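Local atomic coordinates of DUF2235 domain-containing protein (Pseudomonas aeruginosa, PDB entry 4O5P), a protein that probably hydrolyses membrane phospholipids as the type VI secretion effector Tle1, a member of the alpha/beta-hydrolase clan. Residues H338-S343 / T679-Y684; P503-A508 / D567-Q572; K511-L516 / A549-E554. One frame throughout, in Å; residues are numbered along the deposited sequence.

In the fold
Distance from the chain's centre does not track burial here. Contact 1, whose centre lies about 16 Å from the centre of the chain, is partly buried and polar: it ties a loop of the catalytic region to one of the C-terminal region through carbonyls, an amide and a carboxylate. Contacts 2 and 3 lie within the C-terminal region, with centres 14 Å apart, and share helix 507-528. Contact 2, on the surface, binds the residues leading into that helix to the start of helix 571-587 by hydrogen bonds. Contact 3, though farthest out, is buried and wholly apolar, packing the same helix against the end of helix 538-550. The two meet where Met505 CE lies 3.6 Å from Trp513 CD1.

Contact 1. Residues H338-S343 / T679-Y684; sequences HEQRAS and TDYFRY
Gln340 reaches into the turn made by 679-684, where its NE2 donates to two backbone carbonyls, Tyr681 O at 3.0 Å and Arg683 O at an equal 3.0 Å. The two bonds differ in direction. NE2 stands well above the carbonyl plane of Tyr681, yet approaches Arg683 O more nearly head-on, with a C=O...N angle of 150°. CD of Gln340, anti to CA (chi2 -179°), lies near Asp680 O. OE1 lies at the edge of the Tyr681 ring, 3.9 Å from CD1, and accepts a hydrogen bond from Arg484 NH1, so both ends of the amide are engaged.

Asp680 answers from the other segment. Its OD2 takes the Ala342 N-H at 3.0 Å in a fairly straight bond (166°), the donor lying above the carboxylate plane, while CB packs 3.3 Å from Gln340 O. OD1 turns to Arg683 NH1 in a salt bridge within the turn.

This polar clasp joins the loop after strand 331-336, in the central sheet of the alpha/beta-hydrolase-like catalytic region, to the C-terminal region, close to a probable Ser-His-Asp triad that Arg341 touches.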
loop_
_atom_site.group_PDB
_atom_site.type_symbol
_atom_site.label_atom_id
_atom_site.label_comp_id
_atom_site.label_asym_id
_atom_site.label_seq_id
_atom_site.Cartn_x
_atom_site.Cartn_y
_atom_site.Cartn_z
ATOM N N HIS A 338 -12.760 8.216 -0.986
ATOM C CA HIS A 338 -12.656 9.140 -2.124
ATOM C C HIS A 338 -11.483 8.884 -3.073
ATOM O O HIS A 338 -11.374 9.557 -4.105
ATOM C CB HIS A 338 -12.662 10.587 -1.625
ATOM C CG HIS A 338 -13.861 10.904 -0.792
ATOM N ND1 HIS A 338 -13.771 11.318 0.518
ATOM C CD2 HIS A 338 -15.181 10.779 -1.059
ATOM C CE1 HIS A 338 -14.990 11.460 1.013
ATOM N NE2 HIS A 338 -15.863 11.135 0.076
ATOM N N GLU A 339 -10.627 7.910 -2.758
ATOM C CA GLU A 339 -9.540 7.527 -3.685
ATOM C C GLU A 339 -10.136 6.889 -4.953
ATOM O O GLU A 339 -11.110 6.136 -4.857
ATOM C CB GLU A 339 -8.575 6.543 -3.017
ATOM C CG GLU A 339 -7.427 6.047 -3.923
ATOM C CD GLU A 339 -6.563 7.167 -4.494
ATOM O OE1 GLU A 339 -6.108 8.042 -3.725
ATOM O OE2 GLU A 339 -6.323 7.179 -5.727
ATOM N N GLN A 340 -9.565 7.197 -6.123
ATOM C CA GLN A 340 -10.115 6.757 -7.405
ATOM C C GLN A 340 -9.044 6.362 -8.437
ATOM O O GLN A 340 -9.384 5.929 -9.548
ATOM C CB GLN A 340 -10.993 7.866 -8.031
ATOM C CG GLN A 340 -12.357 8.116 -7.378
ATOM C CD GLN A 340 -13.132 9.217 -8.093
ATOM O OE1 GLN A 340 -12.824 10.405 -7.945
ATOM N NE2 GLN A 340 -14.116 8.824 -8.893
ATOM N N ARG A 341 -7.765 6.510 -8.099
ATOM C CA ARG A 341 -6.709 6.247 -9.085
ATOM C C ARG A 341 -6.674 4.782 -9.480
ATOM O O ARG A 341 -6.724 3.893 -8.620
ATOM C CB ARG A 341 -5.328 6.670 -8.576
ATOM C CG ARG A 341 -5.005 8.157 -8.741
ATOM C CD ARG A 341 -3.656 8.502 -8.068
ATOM N NE ARG A 341 -3.725 8.314 -6.617
ATOM C CZ ARG A 341 -2.675 8.369 -5.798
ATOM N NH1 ARG A 341 -1.464 8.615 -6.274
ATOM N NH2 ARG A 341 -2.841 8.176 -4.490
ATOM N N ALA A 342 -6.592 4.546 -10.789
ATOM C CA ALA A 342 -6.427 3.205 -11.345
ATOM C C ALA A 342 -5.242 2.492 -10.707
ATOM O O ALA A 342 -5.222 1.275 -10.621
ATOM C CB ALA A 342 -6.217 3.291 -12.833
ATOM N N SER A 343 -4.255 3.270 -10.278
ATOM C CA SER A 343 -3.007 2.739 -9.739
ATOM C C SER A 343 -3.142 2.371 -8.263
ATOM O O SER A 343 -2.220 1.791 -7.680
ATOM C CB SER A 343 -1.914 3.789 -9.896
ATOM O OG SER A 343 -2.376 5.025 -9.364
ATOM N N THR A 679 -11.357 10.569 -17.414
ATOM C CA THR A 679 -10.379 10.296 -16.351
ATOM C C THR A 679 -10.948 9.435 -15.230
ATOM O O THR A 679 -12.123 9.085 -15.259
ATOM C CB THR A 679 -9.892 11.597 -15.722
ATOM O OG1 THR A 679 -10.995 12.257 -15.077
ATOM C CG2 THR A 679 -9.295 12.510 -16.801
ATOM N N ASP A 680 -10.116 9.104 -14.242
ATOM C CA ASP A 680 -10.561 8.295 -13.111
ATOM C C ASP A 680 -11.616 8.992 -12.235
ATOM O O ASP A 680 -12.255 8.355 -11.400
ATOM C CB ASP A 680 -9.356 7.850 -12.262
ATOM C CG ASP A 680 -8.448 6.882 -13.006
ATOM O OD1 ASP A 680 -8.962 6.200 -13.924
ATOM O OD2 ASP A 680 -7.236 6.809 -12.686
ATOM N N TYR A 681 -11.805 10.297 -12.429
ATOM C CA TYR A 681 -12.857 11.017 -11.710
ATOM C C TYR A 681 -14.218 10.401 -11.990
ATOM O O TYR A 681 -15.143 10.500 -11.179
ATOM C CB TYR A 681 -12.889 12.490 -12.137
ATOM C CG TYR A 681 -11.804 13.379 -11.550
ATOM C CD1 TYR A 681 -11.467 13.313 -10.210
ATOM C CD2 TYR A 681 -11.138 14.301 -12.347
ATOM C CE1 TYR A 681 -10.487 14.146 -9.673
ATOM C CE2 TYR A 681 -10.161 15.134 -11.824
ATOM C CZ TYR A 681 -9.843 15.052 -10.492
ATOM O OH TYR A 681 -8.866 15.881 -9.974
ATOM N N PHE A 682 -14.357 9.793 -13.161
ATOM C CA PHE A 682 -15.644 9.263 -13.543
ATOM C C PHE A 682 -15.665 7.751 -13.637
ATOM O O PHE A 682 -16.457 7.183 -14.380
ATOM C CB PHE A 682 -16.149 9.950 -14.810
ATOM C CG PHE A 682 -16.685 11.322 -14.546
ATOM C CD1 PHE A 682 -15.849 12.426 -14.570
ATOM C CD2 PHE A 682 -18.027 11.493 -14.191
ATOM C CE1 PHE A 682 -16.343 13.692 -14.291
ATOM C CE2 PHE A 682 -18.538 12.751 -13.909
ATOM C CZ PHE A 682 -17.694 13.867 -13.961
ATOM N N ARG A 683 -14.814 7.113 -12.842
ATOM C CA ARG A 683 -14.882 5.671 -12.607
ATOM C C ARG A 683 -14.905 5.405 -11.103
ATOM O O ARG A 683 -14.317 6.167 -10.312
ATOM C CB ARG A 683 -13.660 4.973 -13.190
ATOM C CG ARG A 683 -13.618 4.937 -14.706
ATOM C CD ARG A 683 -12.279 4.397 -15.201
ATOM N NE ARG A 683 -12.076 4.813 -16.574
ATOM C CZ ARG A 683 -11.295 5.817 -16.948
ATOM N NH1 ARG A 683 -10.584 6.488 -16.050
ATOM N NH2 ARG A 683 -11.206 6.127 -18.234
ATOM N N TYR A 684 -15.566 4.333 -10.693
ATOM C CA TYR A 684 -15.464 3.940 -9.295
ATOM C C TYR A 684 -14.120 3.276 -9.072
ATOM O O TYR A 684 -13.538 2.687 -10.000
ATOM C CB TYR A 684 -16.610 3.017 -8.881
ATOM C CG TYR A 684 -17.951 3.705 -8.922
ATOM C CD1 TYR A 684 -18.211 4.823 -8.147
ATOM C CD2 TYR A 684 -18.959 3.227 -9.741
ATOM C CE1 TYR A 684 -19.447 5.448 -8.200
ATOM C CE2 TYR A 684 -20.164 3.838 -9.801
ATOM C CZ TYR A 684 -20.410 4.937 -9.035
ATOM O OH TYR A 684 -21.651 5.507 -9.131
#

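Contact 2. Residues P503-A508 / D567-Q572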
loop_
_atom_site.group_PDB
_atom_site.type_symbol
_atom_site.label_atom_id
_atom_site.label_comp_id
_atom_site.label_asym_id
_atom_site.label_seq_id
_atom_site.Cartn_x
_atom_site.Cartn_y
_atom_site.Cartn_z
ATOM N N PRO A 503 2.655 28.629 -3.889
ATOM C CA PRO A 503 3.038 28.900 -5.281
ATOM C C PRO A 503 4.015 27.844 -5.776
ATOM O O PRO A 503 4.838 27.373 -4.985
ATOM C CB PRO A 503 3.727 30.263 -5.194
ATOM C CG PRO A 503 4.256 30.335 -3.788
ATOM C CD PRO A 503 3.274 29.567 -2.932
ATOM N N ASP A 504 3.916 27.464 -7.048
ATOM C CA ASP A 504 4.766 26.412 -7.593
ATOM C C ASP A 504 6.223 26.821 -7.611
ATOM O O ASP A 504 6.550 27.996 -7.776
ATOM C CB ASP A 504 4.344 26.023 -9.014
ATOM C CG ASP A 504 3.011 25.318 -9.060
ATOM O OD1 ASP A 504 2.494 24.909 -7.995
ATOM O OD2 ASP A 504 2.471 25.169 -10.176
HETATM N N MSE A 505 7.101 25.842 -7.444
HETATM C CA MSE A 505 8.521 26.115 -7.541
HETATM C C MSE A 505 8.841 26.593 -8.951
HETATM O O MSE A 505 8.371 26.016 -9.927
HETATM C CB MSE A 505 9.329 24.867 -7.197
HETATM C CG MSE A 505 10.797 24.955 -7.548
HETATM SE SE MSE A 505 11.748 23.341 -6.984
HETATM C CE MSE A 505 11.847 23.740 -5.093
ATOM N N PRO A 506 9.622 27.678 -9.055
ATOM C CA PRO A 506 10.090 28.197 -10.349
ATOM C C PRO A 506 10.809 27.103 -11.169
ATOM O O PRO A 506 11.403 26.194 -10.571
ATOM C CB PRO A 506 11.069 29.304 -9.944
ATOM C CG PRO A 506 10.602 29.739 -8.572
ATOM C CD PRO A 506 10.111 28.476 -7.912
ATOM N N GLU A 507 10.755 27.199 -12.499
ATOM C CA GLU A 507 11.290 26.172 -13.409
ATOM C C GLU A 507 12.787 25.918 -13.212
ATOM O O GLU A 507 13.257 24.769 -13.233
ATOM C CB GLU A 507 11.005 26.552 -14.869
ATOM C CG GLU A 507 9.520 26.525 -15.274
ATOM C CD GLU A 507 8.646 27.504 -14.469
ATOM O OE1 GLU A 507 9.145 28.599 -14.101
ATOM O OE2 GLU A 507 7.468 27.169 -14.182
ATOM N N ALA A 508 13.518 27.002 -12.987
ATOM C CA ALA A 508 14.960 26.954 -12.806
ATOM C C ALA A 508 15.344 26.038 -11.655
ATOM O O ALA A 508 16.137 25.101 -11.821
ATOM C CB ALA A 508 15.481 28.353 -12.547
ATOM N N ASP A 567 10.436 15.394 -5.885
ATOM C CA ASP A 567 9.036 15.699 -6.094
ATOM C C ASP A 567 8.877 17.217 -5.946
ATOM O O ASP A 567 8.831 17.737 -4.833
ATOM C CB ASP A 567 8.210 14.939 -5.048
ATOM C CG ASP A 567 6.722 14.941 -5.346
ATOM O OD1 ASP A 567 6.342 15.219 -6.503
ATOM O OD2 ASP A 567 5.934 14.645 -4.417
ATOM N N PRO A 568 8.821 17.939 -7.073
ATOM C CA PRO A 568 8.760 19.400 -6.984
ATOM C C PRO A 568 7.353 19.894 -6.668
ATOM O O PRO A 568 6.378 19.298 -7.138
ATOM C CB PRO A 568 9.164 19.840 -8.384
ATOM C CG PRO A 568 8.672 18.751 -9.279
ATOM C CD PRO A 568 8.771 17.465 -8.470
ATOM N N PRO A 569 7.251 20.963 -5.862
ATOM C CA PRO A 569 5.973 21.623 -5.591
ATOM C C PRO A 569 5.358 22.162 -6.873
ATOM O O PRO A 569 5.783 23.220 -7.327
ATOM C CB PRO A 569 6.376 22.803 -4.699
ATOM C CG PRO A 569 7.659 22.377 -4.069
ATOM C CD PRO A 569 8.365 21.590 -5.128
ATOM N N LEU A 570 4.388 21.454 -7.449
ATOM C CA LEU A 570 3.664 21.976 -8.610
ATOM C C LEU A 570 2.154 21.913 -8.383
ATOM O O LEU A 570 1.388 21.661 -9.313
ATOM C CB LEU A 570 4.037 21.212 -9.882
ATOM C CG LEU A 570 5.511 21.159 -10.292
ATOM C CD1 LEU A 570 5.678 20.349 -11.562
ATOM C CD2 LEU A 570 6.093 22.551 -10.479
ATOM N N ASP A 571 1.728 22.147 -7.144
ATOM C CA ASP A 571 0.321 22.001 -6.793
ATOM C C ASP A 571 -0.632 22.911 -7.568
ATOM O O ASP A 571 -1.748 22.508 -7.880
ATOM C CB ASP A 571 0.121 22.141 -5.285
ATOM C CG ASP A 571 0.690 20.955 -4.512
ATOM O OD1 ASP A 571 0.777 19.848 -5.096
ATOM O OD2 ASP A 571 1.036 21.133 -3.322
ATOM N N GLN A 572 -0.206 24.121 -7.904
ATOM C CA GLN A 572 -1.065 24.996 -8.708
ATOM C C GLN A 572 -1.312 24.447 -10.112
ATOM O O GLN A 572 -2.467 24.276 -10.513
ATOM C CB GLN A 572 -0.491 26.415 -8.785
ATOM C CG GLN A 572 -0.303 27.060 -7.430
ATOM C CD GLN A 572 0.345 28.424 -7.535
ATOM O OE1 GLN A 572 1.390 28.574 -8.189
ATOM N NE2 GLN A 572 -0.271 29.431 -6.906
#
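Asp504 and Gln572 grip each other reciprocally, each using one backbone N-H and one side-chain oxygen. The Gln572 N-H donates to Asp504 OD1 at 2.8 Å, using the syn lone pair of that oxygen, and Asp504 N donates back to Gln572 OE1 at 3.0 Å. The second bond meets the amide oxygen from above its carbonyl plane. CG of Asp504 lies beside its own backbone N (chi1 -69°), and the carboxylate reaches the opening turn of helix 571-587, where OD2 accepts a further hydrogen bond from Arg573 N. Carboxylate and amide planes are turned 71° apart, and CB of Gln572 packs against both carboxylate oxygens, 3.4 Å from OD1. CG of Asp504 also comes within 3.4 Å of Leu570 CA, the residue in the N-cap position. This is the tight half of the contact.

Toward Met505 the packing becomes slacker. One backbone bond, Met505 N to Pro569 O at 2.9 Å, holds the two segments together, and beside it the selenomethionine makes a looser apolar contact: its CB stands 4.0 Å from Pro569 CD, with CE at a similar range. The same side chain also leans on Phe566 and Trp513. The solvent side lies at the exposed Pro569 and, at the other end, at Pro503, whose CA lies near Gln572 OE1.

Because one carboxylate receives two N-H groups at the start of a helix, the positive end of the helix dipole would be expected to favour the ionised form of Asp504, and its negative charge probably stabilises the helix start in return.

Contact 3. Residues K511-L516 / A549-E554; sequences KAWEAL and ALIGGE
Ile551 wedges its branched side chain against Ala512, Trp513 and Leu516 in an antiparallel helical hairpin, where helix 507-528 packs against the end of helix 538-550. Ile551 follows directly on the latter helix and is the main bump. Its hollow is floored by the Trp513 indole, with Ala512 and Leu516 beside it.

Both branches of the isoleucine reach the ring. CG2 lies against CZ2 of the six-membered part, at a separation too short to be taken at face value. CG1 is nearly eclipsed with the backbone N (chi1 -4°), and together with the short CG2 approach this leaves the exact placing of the side chain doubtful. Phe566 meets the indole too, its ring plane nearly parallel to that of Trp513.

At the side of the hollow the small Ala512 methyl lets the backbones come near: its CB touches Leu550 CB at 3.9 Å and also takes CD1 of that leucine. Gln509 NE2, one turn earlier, donates to Leu550 O at the helix end. Leu516 meets Ile551 tip to tip, CD1 against CG1 at 4.2 Å.

As modelled, Ile551 CD1 sits over the five-membered ring of Trp513, a CH-pi contact 3.4 Å from the centroid and 13° off the ring normal.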
loop_
_atom_site.group_PDB
_atom_site.type_symbol
_atom_site.label_atom_id
_atom_site.label_comp_id
_atom_site.label_asym_id
_atom_site.label_seq_id
_atom_site.Cartn_x
_atom_site.Cartn_y
_atom_site.Cartn_z
ATOM N N LYS A 511 14.578 22.259 -12.315
ATOM C CA LYS A 511 15.621 21.592 -13.094
ATOM C C LYS A 511 16.884 21.389 -12.269
ATOM O O LYS A 511 17.504 20.320 -12.315
ATOM C CB LYS A 511 15.949 22.414 -14.344
ATOM C CG LYS A 511 15.251 21.955 -15.606
ATOM C CD LYS A 511 13.764 22.263 -15.587
ATOM C CE LYS A 511 13.178 22.165 -16.997
ATOM N NZ LYS A 511 11.798 22.738 -17.101
ATOM N N ALA A 512 17.254 22.414 -11.503
ATOM C CA ALA A 512 18.429 22.345 -10.640
ATOM C C ALA A 512 18.337 21.196 -9.629
ATOM O O ALA A 512 19.126 20.251 -9.682
ATOM C CB ALA A 512 18.638 23.672 -9.921
ATOM N N TRP A 513 17.380 21.293 -8.709
ATOM C CA TRP A 513 17.129 20.234 -7.732
ATOM C C TRP A 513 17.106 18.861 -8.389
ATOM O O TRP A 513 17.727 17.921 -7.885
ATOM C CB TRP A 513 15.799 20.459 -6.989
ATOM C CG TRP A 513 15.856 21.455 -5.858
ATOM C CD1 TRP A 513 15.241 22.680 -5.808
ATOM C CD2 TRP A 513 16.547 21.306 -4.611
ATOM N NE1 TRP A 513 15.515 23.297 -4.611
ATOM C CE2 TRP A 513 16.315 22.474 -3.860
ATOM C CE3 TRP A 513 17.344 20.298 -4.057
ATOM C CZ2 TRP A 513 16.848 22.656 -2.586
ATOM C CZ3 TRP A 513 17.880 20.489 -2.800
ATOM C CH2 TRP A 513 17.635 21.660 -2.081
ATOM N N GLU A 514 16.401 18.735 -9.508
ATOM C CA GLU A 514 16.369 17.439 -10.192
ATOM C C GLU A 514 17.759 16.929 -10.624
ATOM O O GLU A 514 18.129 15.792 -10.311
ATOM C CB GLU A 514 15.385 17.444 -11.362
ATOM C CG GLU A 514 15.470 16.212 -12.263
ATOM C CD GLU A 514 15.343 14.883 -11.525
ATOM O OE1 GLU A 514 14.712 14.822 -10.446
ATOM O OE2 GLU A 514 15.879 13.877 -12.032
ATOM N N ALA A 515 18.538 17.762 -11.311
ATOM C CA ALA A 515 19.843 17.307 -11.787
ATOM C C ALA A 515 20.820 17.003 -10.634
ATOM O O ALA A 515 21.605 16.028 -10.705
ATOM C CB ALA A 515 20.433 18.301 -12.787
ATOM N N LEU A 516 20.758 17.818 -9.575
ATOM C CA LEU A 516 21.552 17.577 -8.364
ATOM C C LEU A 516 21.173 16.238 -7.719
ATOM O O LEU A 516 22.040 15.459 -7.305
ATOM C CB LEU A 516 21.348 18.694 -7.333
ATOM C CG LEU A 516 21.830 20.103 -7.671
ATOM C CD1 LEU A 516 21.412 21.112 -6.603
ATOM C CD2 LEU A 516 23.334 20.097 -7.848
ATOM N N ALA A 549 24.190 26.784 -7.045
ATOM C CA ALA A 549 23.982 28.215 -6.880
ATOM C C ALA A 549 22.499 28.577 -6.953
ATOM O O ALA A 549 22.034 29.457 -6.227
ATOM C CB ALA A 549 24.792 29.000 -7.917
ATOM N N LEU A 550 21.763 27.895 -7.826
ATOM C CA LEU A 550 20.333 28.135 -7.987
ATOM C C LEU A 550 19.532 27.827 -6.710
ATOM O O LEU A 550 18.443 28.353 -6.516
ATOM C CB LEU A 550 19.784 27.383 -9.205
ATOM C CG LEU A 550 20.286 27.906 -10.559
ATOM C CD1 LEU A 550 20.104 26.891 -11.683
ATOM C CD2 LEU A 550 19.622 29.239 -10.914
ATOM N N ILE A 551 20.068 26.976 -5.843
ATOM C CA ILE A 551 19.652 27.022 -4.446
ATOM C C ILE A 551 20.714 27.804 -3.694
ATOM O O ILE A 551 21.849 27.874 -4.137
ATOM C CB ILE A 551 19.544 25.653 -3.788
ATOM C CG1 ILE A 551 19.808 24.509 -4.787
ATOM C CG2 ILE A 551 18.212 25.568 -3.053
ATOM C CD1 ILE A 551 18.633 24.170 -5.689
ATOM N N GLY A 552 20.379 28.368 -2.544
ATOM C CA GLY A 552 21.325 29.226 -1.853
ATOM C C GLY A 552 22.587 28.576 -1.317
ATOM O O GLY A 552 22.952 28.797 -0.160
ATOM N N GLY A 553 23.261 27.780 -2.147
ATOM C CA GLY A 553 24.571 27.261 -1.788
ATOM C C GLY A 553 24.637 25.855 -1.209
ATOM O O GLY A 553 23.623 25.170 -1.074
ATOM N N GLU A 554 25.857 25.440 -0.872
ATOM C CA GLU A 554 26.149 24.101 -0.365
ATOM C C GLU A 554 25.294 23.738 0.841
ATOM O O GLU A 554 24.884 22.587 0.990
ATOM C CB GLU A 554 27.625 24.010 0.024
ATOM C CG GLU A 554 28.166 22.591 0.092
ATOM C CD GLU A 554 29.011 22.234 -1.118
ATOM O OE1 GLU A 554 28.813 22.846 -2.195
ATOM O OE2 GLU A 554 29.884 21.349 -0.985
#